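Local structure of alpha-amylase (Eisenia fetida, 6M4K) at residues 259-264 against 281-286; 333-338 against 404-409; 388-393 against 488-493; 398-403 against 422-427. The protein probably hydrolyses internal alpha-1,4-glucosidic linkages in starch-like polysaccharides, as a calcium- and chloride-dependent enzyme of glycoside hydrolase family 13. All coordinates share one frame; numbering follows the deposited sequence. Where two conformers were deposited one is given.

Contact 1: residues 259-264 against 281-286; sequences FKHGQN and VNFGEG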
loop_
_atom_site.group_PDB
_atom_site.type_symbol
_atom_site.label_atom_id
_atom_site.label_comp_id
_atom_site.label_asym_id
_atom_site.label_seq_id
_atom_site.Cartn_x
_atom_site.Cartn_y
_atom_site.Cartn_z
ATOM N N PHE A 259 -2.973 8.904 4.125
ATOM C CA PHE A 259 -1.567 9.244 4.307
ATOM C C PHE A 259 -1.265 9.813 5.693
ATOM O O PHE A 259 -0.105 9.803 6.122
ATOM C CB PHE A 259 -1.121 10.207 3.205
ATOM C CG PHE A 259 -0.862 9.534 1.888
ATOM C CD1 PHE A 259 -1.902 9.277 0.996
ATOM C CD2 PHE A 259 0.424 9.124 1.556
ATOM C CE1 PHE A 259 -1.654 8.641 -0.212
ATOM C CE2 PHE A 259 0.676 8.486 0.351
ATOM C CZ PHE A 259 -0.359 8.241 -0.532
ATOM N N LYS A 260 -2.273 10.297 6.422
ATOM C CA LYS A 260 -1.995 10.758 7.782
ATOM C C LYS A 260 -1.553 9.616 8.680
ATOM O O LYS A 260 -0.820 9.835 9.645
ATOM C CB LYS A 260 -3.226 11.437 8.393
ATOM C CG LYS A 260 -3.639 12.716 7.685
ATOM C CD LYS A 260 -5.023 13.180 8.159
ATOM C CE LYS A 260 -5.475 14.448 7.432
ATOM N NZ LYS A 260 -6.873 14.806 7.816
ATOM N N HIS A 261 -1.986 8.398 8.374
ATOM C CA HIS A 261 -1.692 7.241 9.215
ATOM C C HIS A 261 -0.186 6.993 9.299
ATOM O O HIS A 261 0.389 6.930 10.394
ATOM C CB HIS A 261 -2.472 6.062 8.623
ATOM C CG HIS A 261 -2.108 4.709 9.141
ATOM N ND1 HIS A 261 -2.872 4.042 10.079
ATOM C CD2 HIS A 261 -1.123 3.855 8.776
ATOM C CE1 HIS A 261 -2.354 2.843 10.279
ATOM N NE2 HIS A 261 -1.294 2.706 9.500
ATOM N N GLY A 262 0.476 6.876 8.149
ATOM C CA GLY A 262 1.915 6.649 8.162
ATOM C C GLY A 262 2.701 7.864 8.617
ATOM O O GLY A 262 3.775 7.727 9.215
ATOM N N GLN A 263 2.190 9.065 8.341
ATOM C CA GLN A 263 2.826 10.267 8.864
ATOM C C GLN A 263 2.815 10.252 10.385
ATOM O O GLN A 263 3.844 10.497 11.030
ATOM C CB GLN A 263 2.107 11.508 8.332
ATOM C CG GLN A 263 2.430 11.837 6.883
ATOM C CD GLN A 263 3.759 12.557 6.727
ATOM O OE1 GLN A 263 4.129 13.394 7.554
ATOM N NE2 GLN A 263 4.485 12.232 5.669
ATOM N N ASN A 264 1.650 9.961 10.972
ATOM C CA ASN A 264 1.509 9.983 12.423
ATOM C C ASN A 264 2.304 8.857 13.075
ATOM O O ASN A 264 3.040 9.088 14.041
ATOM C CB ASN A 264 0.028 9.930 12.823
ATOM C CG ASN A 264 -0.710 11.241 12.533
ATOM O OD1 ASN A 264 -1.911 11.246 12.221
ATOM N ND2 ASN A 264 -0.008 12.349 12.655
ATOM N N VAL A 281 -2.900 5.577 22.405
ATOM C CA VAL A 281 -4.043 5.001 23.114
ATOM C C VAL A 281 -5.348 5.181 22.341
ATOM O O VAL A 281 -6.233 4.318 22.390
ATOM C CB VAL A 281 -4.115 5.575 24.550
ATOM C CG1 VAL A 281 -4.338 7.085 24.532
ATOM C CG2 VAL A 281 -5.187 4.877 25.376
ATOM N N ASN A 282 -5.488 6.284 21.608
ATOM C CA ASN A 282 -6.698 6.576 20.847
ATOM C C ASN A 282 -6.418 6.680 19.348
ATOM O O ASN A 282 -7.141 7.372 18.618
ATOM C CB ASN A 282 -7.342 7.868 21.348
ATOM C CG ASN A 282 -6.485 9.091 21.055
ATOM O OD1 ASN A 282 -5.258 8.996 20.911
ATOM N ND2 ASN A 282 -7.133 10.250 20.945
ATOM N N PHE A 283 -5.379 6.006 18.868
ATOM C CA PHE A 283 -4.999 6.145 17.473
ATOM C C PHE A 283 -6.122 5.702 16.542
ATOM O O PHE A 283 -6.802 4.701 16.775
ATOM C CB PHE A 283 -3.751 5.326 17.173
ATOM C CG PHE A 283 -3.311 5.463 15.747
ATOM C CD1 PHE A 283 -2.754 6.650 15.302
ATOM C CD2 PHE A 283 -3.515 4.438 14.837
ATOM C CE1 PHE A 283 -2.379 6.805 13.971
ATOM C CE2 PHE A 283 -3.143 4.594 13.512
ATOM C CZ PHE A 283 -2.575 5.777 13.087
ATOM N N GLY A 284 -6.286 6.454 15.460
ATOM C CA GLY A 284 -7.271 6.135 14.449
ATOM C C GLY A 284 -8.011 7.385 14.043
ATOM O O GLY A 284 -7.418 8.465 13.943
ATOM N N GLU A 285 -9.323 7.238 13.839
ATOM C CA GLU A 285 -10.142 8.355 13.382
ATOM C C GLU A 285 -10.012 9.565 14.301
ATOM O O GLU A 285 -10.041 10.705 13.826
ATOM C CB GLU A 285 -11.603 7.904 13.277
ATOM C CG GLU A 285 -12.544 8.934 12.655
ATOM C CD GLU A 285 -13.964 8.419 12.492
ATOM O OE1 GLU A 285 -14.221 7.232 12.794
ATOM O OE2 GLU A 285 -14.821 9.210 12.043
ATOM N N GLY A 286 -9.847 9.340 15.606
ATOM C CA GLY A 286 -9.766 10.432 16.565
ATOM C C GLY A 286 -8.524 11.291 16.440
ATOM O O GLY A 286 -8.466 12.378 17.028
#

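Contact 2: residues 333-338 against 404-409; sequences LAWDYG and NPVSNW. With SO4 (sulfate ion), chain I.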
loop_
_atom_site.group_PDB
_atom_site.type_symbol
_atom_site.label_atom_id
_atom_site.label_comp_id
_atom_site.label_asym_id
_atom_site.label_seq_id
_atom_site.Cartn_x
_atom_site.Cartn_y
_atom_site.Cartn_z
ATOM N N LEU A 333 -0.556 -3.627 12.481
ATOM C CA LEU A 333 -1.164 -4.936 12.266
ATOM C C LEU A 333 -1.902 -5.424 13.501
ATOM O O LEU A 333 -2.884 -6.160 13.374
ATOM C CB LEU A 333 -0.089 -5.948 11.864
ATOM C CG LEU A 333 0.350 -5.825 10.398
ATOM C CD1 LEU A 333 1.632 -6.598 10.161
ATOM C CD2 LEU A 333 -0.753 -6.340 9.472
ATOM N N ALA A 334 -1.437 -5.055 14.695
ATOM C CA ALA A 334 -2.098 -5.473 15.922
ATOM C C ALA A 334 -3.307 -4.618 16.254
ATOM O O ALA A 334 -4.183 -5.075 16.996
ATOM C CB ALA A 334 -1.114 -5.394 17.092
ATOM N N TRP A 335 -3.357 -3.390 15.759
ATOM C CA TRP A 335 -4.448 -2.464 16.016
ATOM C C TRP A 335 -5.654 -2.850 15.160
ATOM O O TRP A 335 -5.627 -3.810 14.390
ATOM C CB TRP A 335 -3.988 -1.039 15.705
ATOM C CG TRP A 335 -4.674 0.095 16.420
ATOM C CD1 TRP A 335 -5.352 1.136 15.843
ATOM C CD2 TRP A 335 -4.678 0.345 17.829
ATOM N NE1 TRP A 335 -5.789 2.008 16.810
ATOM C CE2 TRP A 335 -5.388 1.542 18.038
ATOM C CE3 TRP A 335 -4.155 -0.333 18.938
ATOM C CZ2 TRP A 335 -5.584 2.077 19.307
ATOM C CZ3 TRP A 335 -4.342 0.199 20.191
ATOM C CH2 TRP A 335 -5.059 1.386 20.371
ATOM N N ASP A 336 -6.748 -2.109 15.322
ATOM C CA ASP A 336 -7.944 -2.300 14.496
ATOM C C ASP A 336 -8.273 -0.947 13.887
ATOM O O ASP A 336 -8.966 -0.129 14.501
ATOM C CB ASP A 336 -9.102 -2.853 15.309
ATOM C CG ASP A 336 -10.316 -3.164 14.452
ATOM O OD1 ASP A 336 -10.179 -3.208 13.212
ATOM O OD2 ASP A 336 -11.408 -3.370 15.016
ATOM N N TYR A 337 -7.755 -0.710 12.690
ATOM C CA TYR A 337 -7.963 0.551 12.001
ATOM C C TYR A 337 -7.517 0.422 10.552
ATOM O O TYR A 337 -6.316 0.316 10.254
ATOM C CB TYR A 337 -7.211 1.714 12.667
ATOM C CG TYR A 337 -7.360 3.016 11.900
ATOM C CD1 TYR A 337 -8.553 3.735 11.938
ATOM C CD2 TYR A 337 -6.322 3.507 11.113
ATOM C CE1 TYR A 337 -8.701 4.918 11.230
ATOM C CE2 TYR A 337 -6.461 4.678 10.403
ATOM C CZ TYR A 337 -7.652 5.378 10.447
ATOM O OH TYR A 337 -7.750 6.544 9.729
ATOM N N GLY A 338 -8.480 0.428 9.633
ATOM C CA GLY A 338 -8.188 0.487 8.219
ATOM C C GLY A 338 -7.892 -0.865 7.604
ATOM O O GLY A 338 -7.640 -1.864 8.276
ATOM N N ASN A 404 -11.876 -8.705 17.361
ATOM C CA ASN A 404 -11.826 -8.438 18.784
ATOM C C ASN A 404 -11.492 -6.974 19.032
ATOM O O ASN A 404 -10.733 -6.364 18.272
ATOM C CB ASN A 404 -10.761 -9.313 19.448
ATOM C CG ASN A 404 -11.169 -10.760 19.519
ATOM O OD1 ASN A 404 -11.716 -11.213 20.526
ATOM N ND2 ASN A 404 -10.904 -11.503 18.449
ATOM N N PRO A 405 -12.040 -6.376 20.082
ATOM C CA PRO A 405 -11.704 -4.986 20.392
ATOM C C PRO A 405 -10.275 -4.889 20.898
ATOM O O PRO A 405 -9.636 -5.884 21.244
ATOM C CB PRO A 405 -12.692 -4.632 21.503
ATOM C CG PRO A 405 -12.930 -5.925 22.195
ATOM C CD PRO A 405 -12.930 -6.968 21.097
ATOM N N VAL A 406 -9.773 -3.659 20.925
ATOM C CA VAL A 406 -8.577 -3.365 21.706
ATOM C C VAL A 406 -8.939 -3.427 23.184
ATOM O O VAL A 406 -9.901 -2.787 23.635
ATOM C CB VAL A 406 -8.010 -1.990 21.331
ATOM C CG1 VAL A 406 -6.866 -1.617 22.261
ATOM C CG2 VAL A 406 -7.516 -2.013 19.898
ATOM N N SER A 407 -8.178 -4.201 23.947
ATOM C CA SER A 407 -8.492 -4.378 25.353
ATOM C C SER A 407 -7.209 -4.366 26.164
ATOM O O SER A 407 -6.109 -4.491 25.633
ATOM C CB SER A 407 -9.290 -5.663 25.599
ATOM O OG SER A 407 -8.617 -6.782 25.060
ATOM N N ASN A 408 -7.371 -4.169 27.471
ATOM C CA ASN A 408 -6.248 -4.249 28.404
ATOM C C ASN A 408 -5.096 -3.334 28.002
ATOM O O ASN A 408 -3.926 -3.711 28.062
ATOM C CB ASN A 408 -5.780 -5.696 28.573
ATOM C CG ASN A 408 -6.805 -6.545 29.290
ATOM O OD1 ASN A 408 -7.178 -6.243 30.424
ATOM N ND2 ASN A 408 -7.307 -7.579 28.621
ATOM N N TRP A 409 -5.436 -2.121 27.565
ATOM C CA TRP A 409 -4.408 -1.156 27.218
ATOM C C TRP A 409 -3.593 -0.781 28.450
ATOM O O TRP A 409 -4.139 -0.564 29.538
ATOM C CB TRP A 409 -5.028 0.113 26.618
ATOM C CG TRP A 409 -4.008 1.201 26.438
ATOM C CD1 TRP A 409 -3.593 2.102 27.382
ATOM C CD2 TRP A 409 -3.243 1.488 25.255
ATOM N NE1 TRP A 409 -2.636 2.929 26.863
ATOM C CE2 TRP A 409 -2.395 2.572 25.560
ATOM C CE3 TRP A 409 -3.193 0.932 23.968
ATOM C CZ2 TRP A 409 -1.520 3.117 24.631
ATOM C CZ3 TRP A 409 -2.323 1.475 23.052
ATOM C CH2 TRP A 409 -1.492 2.552 23.384
HETATM S S SO4 I . -10.633 -3.253 28.824
HETATM O O1 SO4 I . -11.998 -3.680 29.111
HETATM O O2 SO4 I . -10.079 -2.565 29.986
HETATM O O3 SO4 I . -9.838 -4.430 28.509
HETATM O O4 SO4 I . -10.644 -2.346 27.680
HETATM O O HOH W 1 -11.473 -3.537 17.525
#

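Contact 3: residues 388-393 against 488-493; sequences WREMYN and GENPMI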
loop_
_atom_site.group_PDB
_atom_site.type_symbol
_atom_site.label_atom_id
_atom_site.label_comp_id
_atom_site.label_asym_id
_atom_site.label_seq_id
_atom_site.Cartn_x
_atom_site.Cartn_y
_atom_site.Cartn_z
ATOM N N TRP A 388 9.404 -10.878 5.769
ATOM C CA TRP A 388 10.096 -10.780 7.048
ATOM C C TRP A 388 9.253 -11.450 8.121
ATOM O O TRP A 388 8.040 -11.235 8.189
ATOM C CB TRP A 388 10.298 -9.318 7.438
ATOM C CG TRP A 388 11.203 -8.504 6.548
ATOM C CD1 TRP A 388 11.786 -8.886 5.377
ATOM C CD2 TRP A 388 11.611 -7.153 6.779
ATOM N NE1 TRP A 388 12.544 -7.848 4.861
ATOM C CE2 TRP A 388 12.448 -6.775 5.710
ATOM C CE3 TRP A 388 11.352 -6.228 7.795
ATOM C CZ2 TRP A 388 13.034 -5.514 5.636
ATOM C CZ3 TRP A 388 11.926 -4.974 7.715
ATOM C CH2 TRP A 388 12.757 -4.629 6.641
ATOM N N ARG A 389 9.898 -12.237 8.988
ATOM C CA ARG A 389 9.155 -12.947 10.024
ATOM C C ARG A 389 8.358 -11.986 10.896
ATOM O O ARG A 389 7.221 -12.285 11.289
ATOM C CB ARG A 389 10.101 -13.793 10.889
ATOM C CG ARG A 389 9.391 -14.606 11.983
ATOM C CD ARG A 389 10.397 -15.240 12.952
ATOM N NE ARG A 389 11.057 -14.173 13.691
ATOM C CZ ARG A 389 12.276 -13.714 13.442
ATOM N NH1 ARG A 389 13.036 -14.263 12.498
ATOM N NH2 ARG A 389 12.730 -12.690 14.158
ATOM N N GLU A 390 8.944 -10.834 11.239
ATOM C CA GLU A 390 8.241 -9.878 12.083
ATOM C C GLU A 390 6.960 -9.400 11.415
ATOM O O GLU A 390 5.962 -9.137 12.100
ATOM C CB GLU A 390 9.156 -8.700 12.417
ATOM C CG GLU A 390 10.448 -9.091 13.164
ATOM C CD GLU A 390 11.636 -9.395 12.252
ATOM O OE1 GLU A 390 11.458 -9.723 11.059
ATOM O OE2 GLU A 390 12.785 -9.291 12.741
ATOM N N MET A 391 6.959 -9.322 10.084
ATOM C CA MET A 391 5.761 -8.930 9.349
ATOM C C MET A 391 4.776 -10.084 9.231
ATOM O O MET A 391 3.616 -9.957 9.614
ATOM C CB MET A 391 6.127 -8.434 7.952
ATOM C CG MET A 391 6.372 -6.955 7.873
ATOM S SD MET A 391 7.686 -6.424 8.989
ATOM C CE MET A 391 7.995 -4.771 8.377
ATOM N N TYR A 392 5.213 -11.219 8.686
ATOM C CA TYR A 392 4.228 -12.268 8.436
ATOM C C TYR A 392 3.684 -12.872 9.720
ATOM O O TYR A 392 2.518 -13.277 9.755
ATOM C CB TYR A 392 4.694 -13.306 7.410
ATOM C CG TYR A 392 5.835 -14.227 7.804
ATOM C CD1 TYR A 392 5.670 -15.218 8.762
ATOM C CD2 TYR A 392 7.061 -14.137 7.163
ATOM C CE1 TYR A 392 6.713 -16.073 9.096
ATOM C CE2 TYR A 392 8.101 -14.997 7.470
ATOM C CZ TYR A 392 7.927 -15.947 8.444
ATOM O OH TYR A 392 8.980 -16.795 8.760
ATOM N N ASN A 393 4.474 -12.906 10.799
ATOM C CA ASN A 393 3.918 -13.392 12.056
ATOM C C ASN A 393 2.961 -12.384 12.676
ATOM O O ASN A 393 2.035 -12.773 13.394
ATOM C CB ASN A 393 5.027 -13.797 13.025
ATOM C CG ASN A 393 5.437 -15.245 12.849
ATOM O OD1 ASN A 393 4.912 -15.943 11.978
ATOM N ND2 ASN A 393 6.367 -15.710 13.680
ATOM N N GLY A 488 16.137 -2.305 22.469
ATOM C CA GLY A 488 17.040 -2.701 21.399
ATOM C C GLY A 488 16.354 -3.170 20.129
ATOM O O GLY A 488 15.271 -2.680 19.796
ATOM N N GLU A 489 16.990 -4.093 19.403
ATOM C CA GLU A 489 16.401 -4.635 18.182
ATOM C C GLU A 489 15.193 -5.497 18.528
ATOM O O GLU A 489 15.202 -6.224 19.527
ATOM C CB GLU A 489 17.437 -5.476 17.432
ATOM C CG GLU A 489 16.881 -6.267 16.245
ATOM C CD GLU A 489 17.942 -7.086 15.535
ATOM O OE1 GLU A 489 19.144 -6.793 15.714
ATOM O OE2 GLU A 489 17.572 -8.024 14.798
ATOM N N ASN A 490 14.146 -5.422 17.700
ATOM C CA ASN A 490 12.874 -6.094 17.950
ATOM C C ASN A 490 12.417 -5.987 19.409
ATOM O O ASN A 490 12.182 -7.002 20.072
ATOM C CB ASN A 490 12.892 -7.543 17.478
ATOM C CG ASN A 490 12.957 -7.665 15.957
ATOM O OD1 ASN A 490 12.726 -6.695 15.229
ATOM N ND2 ASN A 490 13.266 -8.860 15.470
ATOM N N PRO A 491 12.271 -4.754 19.937
ATOM C CA PRO A 491 11.967 -4.553 21.358
ATOM C C PRO A 491 10.473 -4.678 21.633
ATOM O O PRO A 491 9.825 -3.783 22.185
ATOM C CB PRO A 491 12.495 -3.137 21.596
ATOM C CG PRO A 491 12.175 -2.447 20.296
ATOM C CD PRO A 491 12.351 -3.474 19.207
ATOM N N MET A 492 9.921 -5.831 21.273
ATOM C CA MET A 492 8.490 -6.081 21.387
ATOM C C MET A 492 8.276 -7.569 21.572
ATOM O O MET A 492 9.063 -8.383 21.078
ATOM C CB MET A 492 7.747 -5.753 20.094
ATOM C CG MET A 492 7.961 -4.392 19.540
ATOM S SD MET A 492 7.000 -4.259 18.031
ATOM C CE MET A 492 7.975 -5.242 16.897
ATOM N N ILE A 493 7.197 -7.915 22.250
ATOM C CA ILE A 493 6.774 -9.298 22.393
ATOM C C ILE A 493 5.319 -9.358 21.975
ATOM O O ILE A 493 4.511 -8.546 22.432
ATOM C CB ILE A 493 6.949 -9.799 23.838
ATOM C CG1 ILE A 493 8.438 -9.947 24.165
ATOM C CG2 ILE A 493 6.197 -11.107 24.043
ATOM C CD1 ILE A 493 8.698 -10.434 25.578
#

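Contact 4: residues 398-403 against 422-427; sequences HNVAIG and GNRGFI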
loop_
_atom_site.group_PDB
_atom_site.type_symbol
_atom_site.label_atom_id
_atom_site.label_comp_id
_atom_site.label_asym_id
_atom_site.label_seq_id
_atom_site.Cartn_x
_atom_site.Cartn_y
_atom_site.Cartn_z
ATOM N N HIS A 398 -2.648 -10.545 13.426
ATOM C CA HIS A 398 -3.787 -9.774 12.934
ATOM C C HIS A 398 -4.949 -10.681 12.563
ATOM O O HIS A 398 -6.101 -10.400 12.914
ATOM C CB HIS A 398 -3.301 -9.008 11.703
ATOM C CG HIS A 398 -4.365 -8.262 10.953
ATOM N ND1 HIS A 398 -4.605 -6.918 11.142
ATOM C CD2 HIS A 398 -5.198 -8.659 9.962
ATOM C CE1 HIS A 398 -5.552 -6.520 10.306
ATOM N NE2 HIS A 398 -5.946 -7.566 9.598
ATOM N N ASN A 399 -4.668 -11.782 11.863
ATOM C CA ASN A 399 -5.731 -12.698 11.462
ATOM C C ASN A 399 -6.359 -13.371 12.677
ATOM O O ASN A 399 -7.588 -13.492 12.761
ATOM C CB ASN A 399 -5.181 -13.756 10.496
ATOM C CG ASN A 399 -4.739 -13.176 9.158
ATOM O OD1 ASN A 399 -5.229 -12.136 8.721
ATOM N ND2 ASN A 399 -3.813 -13.860 8.505
ATOM N N VAL A 400 -5.534 -13.804 13.638
ATOM C CA VAL A 400 -6.048 -14.459 14.841
ATOM C C VAL A 400 -6.902 -13.492 15.655
ATOM O O VAL A 400 -7.908 -13.884 16.260
ATOM C CB VAL A 400 -4.880 -15.049 15.659
ATOM C CG1 VAL A 400 -5.334 -15.453 17.067
ATOM C CG2 VAL A 400 -4.267 -16.234 14.923
ATOM N N ALA A 401 -6.515 -12.223 15.686
ATOM C CA ALA A 401 -7.153 -11.202 16.504
ATOM C C ALA A 401 -8.409 -10.616 15.875
ATOM O O ALA A 401 -9.113 -9.854 16.547
ATOM C CB ALA A 401 -6.158 -10.067 16.741
ATOM N N ILE A 402 -8.691 -10.938 14.606
ATOM C CA ILE A 402 -9.736 -10.254 13.842
ATOM C C ILE A 402 -11.062 -10.238 14.601
ATOM O O ILE A 402 -11.491 -11.241 15.175
ATOM C CB ILE A 402 -9.857 -10.874 12.435
ATOM C CG1 ILE A 402 -10.538 -9.904 11.470
ATOM C CG2 ILE A 402 -10.587 -12.188 12.477
ATOM C CD1 ILE A 402 -9.579 -9.283 10.460
ATOM N N GLY A 403 -11.703 -9.075 14.619
ATOM C CA GLY A 403 -13.010 -8.929 15.233
ATOM C C GLY A 403 -13.011 -8.698 16.728
ATOM O O GLY A 403 -14.089 -8.515 17.308
ATOM N N GLY A 422 -9.144 -8.701 22.568
ATOM C CA GLY A 422 -9.990 -9.683 23.232
ATOM C C GLY A 422 -9.177 -10.694 24.011
ATOM O O GLY A 422 -8.215 -10.355 24.715
ATOM N N ASN A 423 -9.542 -11.965 23.864
ATOM C CA ASN A 423 -8.795 -13.066 24.460
ATOM C C ASN A 423 -7.938 -13.806 23.441
ATOM O O ASN A 423 -7.598 -14.974 23.654
ATOM C CB ASN A 423 -9.741 -14.029 25.179
ATOM C CG ASN A 423 -10.644 -14.774 24.225
ATOM O OD1 ASN A 423 -10.778 -14.404 23.057
ATOM N ND2 ASN A 423 -11.290 -15.823 24.721
ATOM N N ARG A 424 -7.557 -13.141 22.349
ATOM C CA ARG A 424 -6.865 -13.777 21.233
ATOM C C ARG A 424 -5.389 -13.439 21.145
ATOM O O ARG A 424 -4.585 -14.301 20.786
ATOM C CB ARG A 424 -7.540 -13.379 19.919
ATOM C CG ARG A 424 -8.973 -13.848 19.822
ATOM C CD ARG A 424 -9.036 -15.348 19.662
ATOM N NE ARG A 424 -8.703 -15.738 18.298
ATOM C CZ ARG A 424 -8.727 -16.987 17.846
ATOM N NH1 ARG A 424 -9.062 -17.986 18.652
ATOM N NH2 ARG A 424 -8.417 -17.235 16.584
ATOM N N GLY A 425 -5.004 -12.198 21.428
ATOM C CA GLY A 425 -3.606 -11.832 21.300
ATOM C C GLY A 425 -3.251 -10.661 22.183
ATOM O O GLY A 425 -4.121 -9.925 22.646
ATOM N N PHE A 426 -1.950 -10.486 22.400
ATOM C CA PHE A 426 -1.463 -9.411 23.254
ATOM C C PHE A 426 -0.075 -9.021 22.772
ATOM O O PHE A 426 0.721 -9.884 22.400
ATOM C CB PHE A 426 -1.439 -9.856 24.729
ATOM C CG PHE A 426 -1.197 -8.724 25.695
ATOM C CD1 PHE A 426 -2.246 -7.952 26.148
ATOM C CD2 PHE A 426 0.081 -8.421 26.125
ATOM C CE1 PHE A 426 -2.031 -6.900 27.034
ATOM C CE2 PHE A 426 0.298 -7.364 27.011
ATOM C CZ PHE A 426 -0.759 -6.615 27.458
ATOM N N ILE A 427 0.212 -7.721 22.743
ATOM C CA ILE A 427 1.504 -7.230 22.284
ATOM C C ILE A 427 2.023 -6.201 23.282
ATOM O O ILE A 427 1.254 -5.385 23.801
ATOM C CB ILE A 427 1.439 -6.654 20.845
ATOM C CG1 ILE A 427 2.830 -6.243 20.355
ATOM C CG2 ILE A 427 0.457 -5.476 20.761
ATOM C CD1 ILE A 427 2.904 -5.971 18.867
#

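Contact 1: residues 259-264 against 281-286
His261 meets the rim of the Phe283 ring through ND1, which lies in the plane of that ring 3.5 Å from Phe283 CZ and equally near its CE2. The imidazole centroid is 5.3 Å from the phenyl centroid and the planes are inclined by 57°, so the pair is oblique, neither a stack nor a true edge-to-face arrangement. Beside it, one helical turn further on, Asn264 puts its CB 4.1 Å from Phe283 CE1, also near the phenyl plane. The benzene ring thus presents only its C-H edge to the helix, and no hydrogen bond crosses between the segments. The geometry follows from Phe283, whose CG is anti to the backbone N (chi1 -179°), which carries the ring out toward the helix, with its rim leading. A second shell fixes both partners. His261 NE2 is hydrogen-bonded to Glu332, which sets the turn of the imidazole, while Asn264 OD1 receives a bond from Gln289. Trp287 meets Phe283 edge-to-face. With an alanine in place of His261, Glu332 would probably lose its imidazole partner and the edge of Phe283 would be left with a gap where ND1 and CE1 had been. Gly284 follows with backbone angles that call for glycine, allowing the chain to turn directly after the phenylalanine. Helix 259-270 lies between barrel strands 255-257 and 295-297, so this is the return loop of a beta-alpha-beta unit folding back onto its own helix, within the (beta/alpha)8 TIM barrel of family 13.

Contact 2: residues 333-338 against 404-409
Trp335 packs against Val406 and Trp409, and this apolar cluster is the tight part of the contact. The CG2 methyl of Val406 sits over one face of the indole, 4.0 Å from the centroid of the six-membered ring and 17° off its normal, a CH-pi contact. Its other branch, CG1, reaches Trp335 CZ3 at 3.7 Å. Trp409 approaches the same corner, its CZ3 3.7 Å from Trp335 CZ3; the two six-membered rings meet rim to rim with planes at 76°, neither covering the other. The CB of Trp335 points away from strand 406-407, but with chi1 at -154° the long indole swings back to it, and its NE1 is hydrogen-bonded to Phe283 O. The other side is looser and wetter. Asp336 OD2 stays 4.5 Å from Asn404 O, and one water bridges them, donating to both; its bond to Asn404 O is 3.0 Å. Further along, the backbone N of Asn408 gives a 2.7 Å hydrogen bond to O3 of a sulfate ion, probably a crystallisation component. A leucine in place of Trp335 would probably leave the carbonyl of Phe283 without its indole N-H and strip Val406 of the flat surface it rests on. The cluster has further aromatic walls: Phe331, on helix 322-334, stacks on Trp335, which follows the last residue of that helix, and Phe419 of strand 416-421 meets it edge-to-face. Arg421 on that strand bonds both Ala334 O and Asn404 O, so the end of barrel helix 322-334 lies against the C-terminal antiparallel sheet, with helix 389-401 also touching Ala334.

Contact 3: residues 388-393 against 488-493
Glu390 and Asn490 both have CG anti to the carbonyl carbon; Glu390 then bends at chi2 (91°), which turns its carboxylate onto the amide of Asn490. The pair bridges the domain seam of the amylase, joining the first turn of helix 389-401, which follows the TIM barrel strands, to the chain just before strand 492-496 of the C-terminal all-beta domain. One hydrogen bond makes the crossing: Asn490 ND2 gives its N-H to Glu390 OE2 at 2.8 Å and 160°. The acceptor lies close to the amide plane and uses its anti lone pair, the one away from the other oxygen. Carboxylate and amide are steeply turned against each other, with planes 75° apart. Lys326 ties the two ends further, making a salt bridge to Glu390 OE2 and a hydrogen bond to Asn490 OD1. Arg389 adds charge alone: its NH2 is a long 3.7 Å from Glu390 OE2, which lies well out of the guanidinium plane, and its NE is bonded instead to Ile453 O. Lys326 and Arg389 probably favour the ionised carboxylate, partly offset by the like charge of Glu489. Behind Asn490, the inverse gamma turn centred on Pro491 is closed by a weak bond from Met492 N to Asn490 O, 2.8 Å long.

Contact 4: residues 398-403 against 422-427
The guanidinium of Arg424 has the carbonyl oxygen of Val400 at its edge, only 1° out of its plane, while Val400 CG1 lies to one side of that plane, 3.6 Å from both Arg424 NE and Arg424 NH2. The edge contact is a nearly straight hydrogen bond, NE to Val400 O at 2.9 Å and 171°. A weak second bond runs from NH2 to the same oxygen at 3.4 Å. Seen from the acceptor, the NE donor is tilted out of the carbonyl plane. Bends at chi2 and chi3, the latter -77°, curl the arginine back over the helix end, and its CB packs 4.1 Å from Ala401 CA. The side chain was modelled in two conformers, so this describes one of them. Val400 O belongs to the last turn of helix 389-401, where carbonyls run out of in-helix donors; a positive group there is consistent with favourable interaction with the helix dipole. Next to it, Ala401 O is taken by Asn404 ND2. On the other segment, Arg424 and Gly425 both face Arg421, forming a classic beta bulge where strand 425-430 begins. That strand runs antiparallel between 416-421 and 492-496, and the helix end packs beside it, Ala401 touching Arg421 of strand 416-421 and Val400 touching His496 of strand 492-496.

How the contacts relate
Along the chain, contact 1 closes before the others open; contacts 2 and 3 interleave, as do 2 and 4, and contact 4 falls within the span bridged by contact 3. Contact 1 is internal to the barrel domain, whereas contacts 2, 3 and 4 all lie where barrel helices meet the C-terminal antiparallel sheet. Contacts 3 and 4 use opposite ends of helix 389-401, their centres 16 Å apart, and reach the neighbouring strands 492-496 and 425-430. Contacts 2 and 4 are closest, centres 8 Å apart, linked by a probable hydrogen bond from His398 ND1 to Leu333 O. Contact 1, centred 13 Å from contact 2, joins it through the probable Phe283 O–Trp335 NE1 hydrogen bond, tying the barrel loop to the interdomain seam's edge.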